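PDB 4CXP: endonuclease 2, which cuts RNA and single-stranded DNA, and less readily double-stranded DNA, as a metal-dependent endonuclease that yields 5'-phosphorylated products. Local coordinates for residues C10-T15 against A180-I185; Q127-S132 against Q215-W220. One frame throughout, in Å; residues are numbered along the deposited sequence.

Interaction 1: C10-T15 against A180-I185; sequences CKIAQT and ALKKNI. With NAG (2-acetamido-2-deoxy-beta-D-glucopyranose), chain D.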
ATOM      1  N   CYS A  10       7.132  -4.838   1.070  1.00  9.30           N
ATOM      2  CA  CYS A  10       7.422  -5.959   1.941  0.50  9.34           C
ATOM      3  C   CYS A  10       8.921  -6.228   2.088  1.00  9.81           C
ATOM      4  O   CYS A  10       9.352  -6.666   3.150  1.00 11.67           O
ATOM      5  CB  CYS A  10       6.659  -7.199   1.487  0.50 10.24           C
ATOM      6  SG  CYS A  10       4.923  -7.101   1.979  0.50 12.24           S
ATOM      7  N   LYS A  11       9.721  -5.969   1.053  1.00 10.07           N
ATOM      8  CA  LYS A  11      11.179  -6.110   1.156  0.50 11.06           C
ATOM      9  C   LYS A  11      11.747  -5.089   2.135  1.00 11.50           C
ATOM     10  O   LYS A  11      12.562  -5.416   2.992  1.00 14.33           O
ATOM     11  CB  LYS A  11      11.839  -5.971  -0.213  0.50 11.35           C
ATOM     12  CG  LYS A  11      11.684  -7.199  -1.091  0.50 11.83           C
ATOM     13  CD  LYS A  11      12.133  -6.927  -2.515  0.50 13.89           C
ATOM     14  CE  LYS A  11      12.124  -8.180  -3.366  0.50 16.47           C
ATOM     15  NZ  LYS A  11      13.340  -8.996  -3.130  0.50 18.24           N
ATOM     16  N   ILE A  12      11.288  -3.846   2.032  1.00 10.47           N
ATOM     17  CA  ILE A  12      11.713  -2.815   2.976  1.00 10.75           C
ATOM     18  C   ILE A  12      11.295  -3.239   4.391  1.00 10.54           C
ATOM     19  O   ILE A  12      12.082  -3.191   5.339  1.00 13.08           O
ATOM     20  CB  ILE A  12      11.130  -1.438   2.607  1.00 11.13           C
ATOM     21  CG1 ILE A  12      11.767  -0.935   1.314  1.00 12.10           C
ATOM     22  CG2 ILE A  12      11.344  -0.451   3.741  1.00 11.89           C
ATOM     23  CD1 ILE A  12      11.117   0.305   0.761  1.00 13.64           C
ATOM     24  N   ALA A  13      10.043  -3.650   4.538  1.00  9.56           N
ATOM     25  CA  ALA A  13       9.547  -3.968   5.856  1.00  9.73           C
ATOM     26  C   ALA A  13      10.317  -5.100   6.501  1.00  9.94           C
ATOM     27  O   ALA A  13      10.682  -5.030   7.680  1.00 10.27           O
ATOM     28  CB  ALA A  13       8.078  -4.323   5.808  1.00  9.96           C
ATOM     29  N   GLN A  14      10.575  -6.170   5.753  1.00 11.09           N
ATOM     30  CA  GLN A  14      11.134  -7.347   6.406  1.00 11.37           C
ATOM     31  C   GLN A  14      12.541  -7.057   6.930  1.00 11.45           C
ATOM     32  O   GLN A  14      12.929  -7.559   7.972  1.00 12.57           O
ATOM     33  CB  GLN A  14      11.086  -8.588   5.517  1.00 13.05           C
ATOM     34  CG  GLN A  14      11.468  -9.864   6.270  1.00 13.37           C
ATOM     35  CD  GLN A  14      11.132 -11.144   5.523  1.00 13.86           C
ATOM     36  OE1 GLN A  14      10.919 -11.130   4.307  1.00 14.25           O
ATOM     37  NE2 GLN A  14      11.024 -12.252   6.248  1.00 15.66           N
ATOM     38  N   THR A  15      13.280  -6.194   6.252  1.00 11.37           N
ATOM     39  CA  THR A  15      14.616  -5.826   6.698  1.00 12.97           C
ATOM     40  C   THR A  15      14.636  -4.858   7.884  1.00 13.09           C
ATOM     41  O   THR A  15      15.684  -4.659   8.475  1.00 17.18           O
ATOM     42  CB  THR A  15      15.501  -5.293   5.551  1.00 15.40           C
ATOM     43  OG1 THR A  15      14.962  -4.069   5.061  1.00 19.54           O
ATOM     44  CG2 THR A  15      15.609  -6.311   4.440  1.00 20.42           C
ATOM     45  N   ALA A 180      17.635   1.912  -3.526  1.00 10.20           N
ATOM     46  CA  ALA A 180      17.668   3.361  -3.520  1.00  9.58           C
ATOM     47  C   ALA A 180      16.722   3.934  -2.455  1.00  9.21           C
ATOM     48  O   ALA A 180      17.040   4.926  -1.791  1.00 10.05           O
ATOM     49  CB  ALA A 180      17.329   3.901  -4.901  1.00  9.77           C
ATOM     50  N   LEU A 181      15.555   3.322  -2.296  1.00  8.45           N
ATOM     51  CA  LEU A 181      14.634   3.727  -1.235  1.00  8.18           C
ATOM     52  C   LEU A 181      15.246   3.504   0.143  1.00  8.71           C
ATOM     53  O   LEU A 181      15.143   4.367   1.013  1.00  9.12           O
ATOM     54  CB  LEU A 181      13.298   3.004  -1.376  1.00  7.87           C
ATOM     55  CG  LEU A 181      12.465   3.385  -2.584  1.00  7.86           C
ATOM     56  CD1 LEU A 181      11.365   2.391  -2.814  1.00  9.22           C
ATOM     57  CD2 LEU A 181      11.908   4.788  -2.440  1.00  8.15           C
ATOM     58  N   LYS A 182      15.875   2.357   0.354  1.00  9.40           N
ATOM     59  CA  LYS A 182      16.515   2.075   1.636  1.00 10.35           C
ATOM     60  C   LYS A 182      17.615   3.078   1.939  1.00 10.79           C
ATOM     61  O   LYS A 182      17.747   3.562   3.065  1.00 11.88           O
ATOM     62  CB  LYS A 182      17.052   0.649   1.659  1.00 12.50           C
ATOM     63  CG  LYS A 182      15.962  -0.401   1.748  1.00 12.99           C
ATOM     64  CD  LYS A 182      16.480  -1.811   1.534  1.00 17.14           C
ATOM     65  CE  LYS A 182      17.284  -2.348   2.679  0.30 14.89           C
ATOM     66  NZ  LYS A 182      17.672  -3.719   2.250  0.30 16.31           N
ATOM     67  N   LYS A 183      18.419   3.428   0.942  1.00 11.43           N
ATOM     68  CA  LYS A 183      19.452   4.422   1.159  1.00 12.61           C
ATOM     69  C   LYS A 183      18.848   5.764   1.548  1.00 11.66           C
ATOM     70  O   LYS A 183      19.358   6.432   2.447  1.00 13.47           O
ATOM     71  CB  LYS A 183      20.353   4.538  -0.064  1.00 14.42           C
ATOM     72  CG  LYS A 183      21.271   3.324  -0.210  1.00 20.19           C
ATOM     73  CD  LYS A 183      22.289   3.450  -1.331  0.70 20.71           C
ATOM     74  CE  LYS A 183      23.112   2.173  -1.459  0.70 24.92           C
ATOM     75  NZ  LYS A 183      22.319   1.053  -2.037  0.70 25.22           N
ATOM     76  N   ASN A 184      17.771   6.168   0.890  1.00 10.68           N
ATOM     77  CA  ASN A 184      17.158   7.440   1.226  1.00 10.18           C
ATOM     78  C   ASN A 184      16.474   7.440   2.597  1.00  9.95           C
ATOM     79  O   ASN A 184      16.489   8.436   3.290  1.00 11.07           O
ATOM     80  CB  ASN A 184      16.202   7.874   0.128  1.00  9.79           C
ATOM     81  CG  ASN A 184      16.931   8.478  -1.051  1.00 10.54           C
ATOM     82  OD1 ASN A 184      18.149   8.616  -1.032  1.00 12.57           O
ATOM     83  ND2 ASN A 184      16.182   8.845  -2.084  1.00 11.12           N
ATOM     84  N   ILE A 185      15.906   6.307   2.990  1.00  9.36           N
ATOM     85  CA  ILE A 185      15.353   6.156   4.342  1.00  9.88           C
ATOM     86  C   ILE A 185      16.422   6.490   5.381  1.00 11.25           C
ATOM     87  O   ILE A 185      16.143   7.140   6.381  1.00 12.59           O
ATOM     88  CB  ILE A 185      14.764   4.752   4.517  1.00  9.94           C
ATOM     89  CG1 ILE A 185      13.412   4.674   3.793  1.00  9.61           C
ATOM     90  CG2 ILE A 185      14.660   4.353   5.986  1.00 11.17           C
ATOM     91  CD1 ILE A 185      12.881   3.269   3.597  1.00 10.20           C
TER
HETATM   92  C1  NAG D   1      16.812   9.495  -3.225  1.00 10.96           C
HETATM   93  C2  NAG D   1      15.889   9.487  -4.439  1.00 10.33           C
HETATM   94  C3  NAG D   1      16.532  10.262  -5.580  1.00 10.68           C
HETATM   95  C4  NAG D   1      16.906  11.658  -5.114  1.00 11.14           C
HETATM   96  C5  NAG D   1      17.733  11.588  -3.835  1.00 13.05           C
HETATM   97  C6  NAG D   1      18.045  12.957  -3.241  1.00 15.46           C
HETATM   98  C7  NAG D   1      14.537   7.472  -4.344  1.00  9.15           C
HETATM   99  C8  NAG D   1      14.303   6.078  -4.830  1.00  9.35           C
HETATM  100  N2  NAG D   1      15.565   8.137  -4.848  1.00  9.30           N
HETATM  101  O3  NAG D   1      15.646  10.307  -6.682  1.00 11.62           O
HETATM  102  O4  NAG D   1      17.637  12.287  -6.148  1.00 12.70           O
HETATM  103  O5  NAG D   1      17.023  10.849  -2.855  1.00 12.49           O
HETATM  104  O6  NAG D   1      16.852  13.651  -2.959  1.00 18.59           O
HETATM  105  O7  NAG D   1      13.812   7.947  -3.457  1.00 10.60           O
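Leu181, which Ile12 meets from one side, is flanked on the other by the flat acetamide of the sugar that the Asn184 amide carries. That N-linked NAG hangs on a covalent bond from Asn184 ND2 to C1, and its acetamide points the methyl, C8, back at the protein: Leu181 CD2, close to the acetamide plane, is 3.6 Å from C8, and Ala180 CB, to one side of that plane, 3.7 Å. Ile12 arrives at about a right angle, its CD1 tip 4.1 Å from Leu181 CB and equally close to Leu181 CD1. The second branch of Ile12, CG2, anti to its backbone N, meets Ile185 CD1 at 4.0 Å. This joins helix 3-15 to helix 176-187 in the mainly helical S1/P1 nuclease fold, their local axes crossing at -48° and 10.9 Å apart; both also touch helix 233-262, through Ala13 on Leu254 and Leu181 on Tyr244. An alanine in place of Leu181 would keep the CB contact but would probably open a gap where CD1 and CD2 now bridge Ile12 CD1 and the sugar methyl. At the more exposed end of the contact Lys182, bent at chi3 (73°), and Thr15 meet tip to tip, Lys182 CE 3.7 Å from Thr15 OG1.

Interaction 2: Q127-S132 against Q215-W220; sequences QPLHVS and QAACDW. With ZN (zinc ion), chain F.
Ala217 carries most of the apolar contact, its lone methyl pressed against the 3-10 turn 128-130 and the strand start that follows it. Ala217 CB lies 3.7 Å from Pro128 O, with Leu129 CD2 and Ser132 CB each at 4.1 Å from it, so backbone and side chains together form its seat. Beside it Ala216 CB packs on the proline ring, 3.9 Å from Pro128 CG. Methyls this small let the helix come close, with the CA atoms of Pro128 and Ala217 only 5.0 Å apart.

No hydrogen bond crosses the interface; the polar bonds stiffen each side separately. Gln127 folds back so that OE1 takes the N-H of Leu129 (2.8 Å from Leu129 N to Gln127 OE1), the donor well above the amide plane. Ser132 OG, placed between its backbone N and carbonyl carbon by chi1 of 74°, donates to Leu129 O from well above that carbonyl's plane, while its CB stays against the helix. Within the helix, Gln215 NE2 makes a nearly straight bond (170°) to Asp219 OD2, on the syn side but 33° out of the carboxylate plane.

Metal coordination occupies the far side of the turn: His130 NE2 binds zinc at 2.1 Å, with His154, Asp158 and a water among the other ligands, and His130 ND1 hydrogen-bonds to His58 O. Gln127 NE2 hydrogen-bonds to Asp158 OD1, which makes Gln127 a second-shell residue.

The turn leads into strand 131-133, parallel to strand 60-62, while Leu129 fits between helix 206-221 and helix 153-169, where it touches His154 and Trp157.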
ATOM      1  N   GLN A 127      -1.380   3.449  -1.382  1.00  7.03           N
ATOM      2  CA  GLN A 127      -1.565   3.798  -2.790  1.00  7.25           C
ATOM      3  C   GLN A 127      -2.615   4.919  -2.806  1.00  7.35           C
ATOM      4  O   GLN A 127      -3.736   4.705  -2.361  1.00  7.81           O
ATOM      5  CB  GLN A 127      -2.029   2.549  -3.561  1.00  7.75           C
ATOM      6  CG  GLN A 127      -1.671   2.479  -5.041  1.00  7.67           C
ATOM      7  CD  GLN A 127      -2.494   3.386  -5.938  1.00  7.82           C
ATOM      8  OE1 GLN A 127      -2.518   4.604  -5.746  1.00  8.34           O
ATOM      9  NE2 GLN A 127      -3.146   2.811  -6.935  1.00  8.01           N
ATOM     10  N   PRO A 128      -2.263   6.147  -3.249  1.00  7.56           N
ATOM     11  CA  PRO A 128      -3.239   7.239  -3.159  1.00  8.41           C
ATOM     12  C   PRO A 128      -4.612   6.911  -3.722  1.00  8.11           C
ATOM     13  O   PRO A 128      -5.636   7.294  -3.137  1.00  9.21           O
ATOM     14  CB  PRO A 128      -2.546   8.373  -3.914  1.00  8.85           C
ATOM     15  CG  PRO A 128      -1.080   8.100  -3.671  1.00  8.65           C
ATOM     16  CD  PRO A 128      -0.971   6.603  -3.770  1.00  7.66           C
ATOM     17  N   LEU A 129      -4.661   6.238  -4.866  1.00  7.90           N
ATOM     18  CA  LEU A 129      -5.945   5.932  -5.488  1.00  8.45           C
ATOM     19  C   LEU A 129      -6.672   4.740  -4.889  1.00  8.94           C
ATOM     20  O   LEU A 129      -7.746   4.416  -5.335  1.00 12.56           O
ATOM     21  CB  LEU A 129      -5.830   5.843  -7.000  1.00  8.74           C
ATOM     22  CG  LEU A 129      -5.530   7.172  -7.693  1.00  8.42           C
ATOM     23  CD1 LEU A 129      -5.375   6.972  -9.181  1.00  9.30           C
ATOM     24  CD2 LEU A 129      -6.597   8.206  -7.433  1.00  9.81           C
ATOM     25  N   HIS A 130      -6.119   4.141  -3.833  1.00  8.04           N
ATOM     26  CA  HIS A 130      -6.875   3.234  -2.971  1.00  8.39           C
ATOM     27  C   HIS A 130      -7.636   3.965  -1.864  1.00  8.91           C
ATOM     28  O   HIS A 130      -8.349   3.316  -1.123  1.00 10.25           O
ATOM     29  CB  HIS A 130      -5.980   2.141  -2.385  1.00  8.34           C
ATOM     30  CG  HIS A 130      -5.748   1.015  -3.337  1.00  8.21           C
ATOM     31  ND1 HIS A 130      -6.106  -0.276  -3.060  1.00  8.58           N
ATOM     32  CD2 HIS A 130      -5.255   0.995  -4.599  1.00  8.26           C
ATOM     33  CE1 HIS A 130      -5.851  -1.038  -4.104  1.00  8.61           C
ATOM     34  NE2 HIS A 130      -5.329  -0.293  -5.059  1.00  8.77           N
ATOM     35  N   VAL A 131      -7.490   5.287  -1.768  1.00  9.32           N
ATOM     36  CA  VAL A 131      -8.261   6.104  -0.816  1.00  9.87           C
ATOM     37  C   VAL A 131      -8.713   7.303  -1.644  1.00 10.50           C
ATOM     38  O   VAL A 131      -8.086   8.388  -1.644  1.00 12.15           O
ATOM     39  CB  VAL A 131      -7.454   6.553   0.419  1.00 10.86           C
ATOM     40  CG1 VAL A 131      -8.359   7.298   1.390  1.00 11.64           C
ATOM     41  CG2 VAL A 131      -6.780   5.360   1.078  1.00 11.63           C
ATOM     42  N   SER A 132      -9.744   7.071  -2.462  1.00 10.74           N
ATOM     43  CA  SER A 132     -10.141   8.058  -3.443  1.00 10.91           C
ATOM     44  C   SER A 132     -11.589   7.876  -3.828  1.00 11.79           C
ATOM     45  O   SER A 132     -12.377   7.252  -3.083  1.00 12.42           O
ATOM     46  CB  SER A 132      -9.159   8.052  -4.613  1.00 12.48           C
ATOM     47  OG  SER A 132      -9.322   6.939  -5.436  1.00 16.65           O
ATOM     48  N   GLN A 215      -5.300  13.080   0.233  1.00  8.08           N
ATOM     49  CA  GLN A 215      -4.692  14.369  -0.082  1.00  8.20           C
ATOM     50  C   GLN A 215      -3.766  14.222  -1.300  1.00  7.58           C
ATOM     51  O   GLN A 215      -3.791  15.035  -2.210  1.00  8.64           O
ATOM     52  CB  GLN A 215      -3.973  14.935   1.141  1.00  8.43           C
ATOM     53  CG  GLN A 215      -3.550  16.377   0.995  1.00  8.86           C
ATOM     54  CD  GLN A 215      -4.713  17.318   0.855  1.00  9.23           C
ATOM     55  OE1 GLN A 215      -5.597  17.384   1.728  1.00 10.71           O
ATOM     56  NE2 GLN A 215      -4.727  18.076  -0.210  1.00  9.99           N
ATOM     57  N   ALA A 216      -2.982  13.145  -1.329  1.00  7.56           N
ATOM     58  CA  ALA A 216      -2.126  12.850  -2.485  1.00  7.96           C
ATOM     59  C   ALA A 216      -2.941  12.553  -3.739  1.00  7.93           C
ATOM     60  O   ALA A 216      -2.550  12.928  -4.842  1.00  8.75           O
ATOM     61  CB  ALA A 216      -1.198  11.678  -2.194  1.00  8.47           C
ATOM     62  N   ALA A 217      -4.071  11.872  -3.577  1.00  8.20           N
ATOM     63  CA  ALA A 217      -4.933  11.623  -4.719  1.00  9.26           C
ATOM     64  C   ALA A 217      -5.349  12.946  -5.348  1.00  9.28           C
ATOM     65  O   ALA A 217      -5.311  13.111  -6.572  1.00 10.46           O
ATOM     66  CB  ALA A 217      -6.141  10.797  -4.313  1.00  9.76           C
ATOM     67  N   CYS A 218      -5.742  13.913  -4.510  0.70  9.01           N
ATOM     68  CA  CYS A 218      -6.131  15.237  -4.991  0.70  9.88           C
ATOM     69  C   CYS A 218      -5.003  15.990  -5.650  0.70  9.40           C
ATOM     70  O   CYS A 218      -5.155  16.544  -6.741  0.70 12.77           O
ATOM     71  CB  CYS A 218      -6.668  16.106  -3.848  0.70 10.93           C
ATOM     72  SG  CYS A 218      -8.347  15.724  -3.346  0.70 14.80           S
ATOM     73  N   ASP A 219      -3.880  16.066  -4.955  1.00  8.76           N
ATOM     74  CA  ASP A 219      -2.808  16.979  -5.363  1.00  9.20           C
ATOM     75  C   ASP A 219      -1.882  16.416  -6.417  1.00  8.68           C
ATOM     76  O   ASP A 219      -1.208  17.176  -7.104  1.00 10.24           O
ATOM     77  CB  ASP A 219      -1.975  17.395  -4.152  1.00  9.32           C
ATOM     78  CG  ASP A 219      -2.761  18.155  -3.105  1.00 10.18           C
ATOM     79  OD1 ASP A 219      -3.661  18.940  -3.474  1.00 12.73           O
ATOM     80  OD2 ASP A 219      -2.462  17.984  -1.918  1.00 10.20           O
ATOM     81  N   TRP A 220      -1.801  15.088  -6.510  1.00  8.48           N
ATOM     82  CA  TRP A 220      -0.860  14.429  -7.388  1.00  8.31           C
ATOM     83  C   TRP A 220      -1.505  13.488  -8.393  1.00  8.39           C
ATOM     84  O   TRP A 220      -1.124  13.480  -9.572  1.00  9.68           O
ATOM     85  CB  TRP A 220       0.184  13.654  -6.581  1.00  8.21           C
ATOM     86  CG  TRP A 220       1.131  14.485  -5.798  1.00  8.40           C
ATOM     87  CD1 TRP A 220       1.249  14.563  -4.441  1.00  8.52           C
ATOM     88  CD2 TRP A 220       2.181  15.294  -6.331  1.00  9.09           C
ATOM     89  NE1 TRP A 220       2.292  15.382  -4.099  1.00 10.10           N
ATOM     90  CE2 TRP A 220       2.882  15.850  -5.243  1.00  9.83           C
ATOM     91  CE3 TRP A 220       2.603  15.587  -7.631  1.00 10.14           C
ATOM     92  CZ2 TRP A 220       3.970  16.706  -5.414  1.00 11.13           C
ATOM     93  CZ3 TRP A 220       3.701  16.438  -7.798  1.00 11.76           C
ATOM     94  CH2 TRP A 220       4.369  16.978  -6.702  1.00 11.76           C
TER
HETATM   95 ZN    ZN F 932      -5.211  -1.009  -7.058  1.00  9.68          ZN
HETATM   96  O   HOH W   1      -6.901  -2.137  -7.542  1.00 14.05           O

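Both contacts are mostly buried and neither has a hydrogen bond across it; they use different helices and strands, and their centres are about 22 Å apart. Interaction 1 joins two helices through branched aliphatic side chains, which span widely separated axes, and it grades outward into a more exposed lysine-threonine pair on one side and a glycan on the other. Interaction 2 sets a helix against a 3-10 turn and strand start; every touching residue is buried, and alanine methyls allow a closer approach. The two also differ in setting: 180-185 bears a sugar at the surface, whereas 127-132 supplies a zinc ligand within the substrate-binding region.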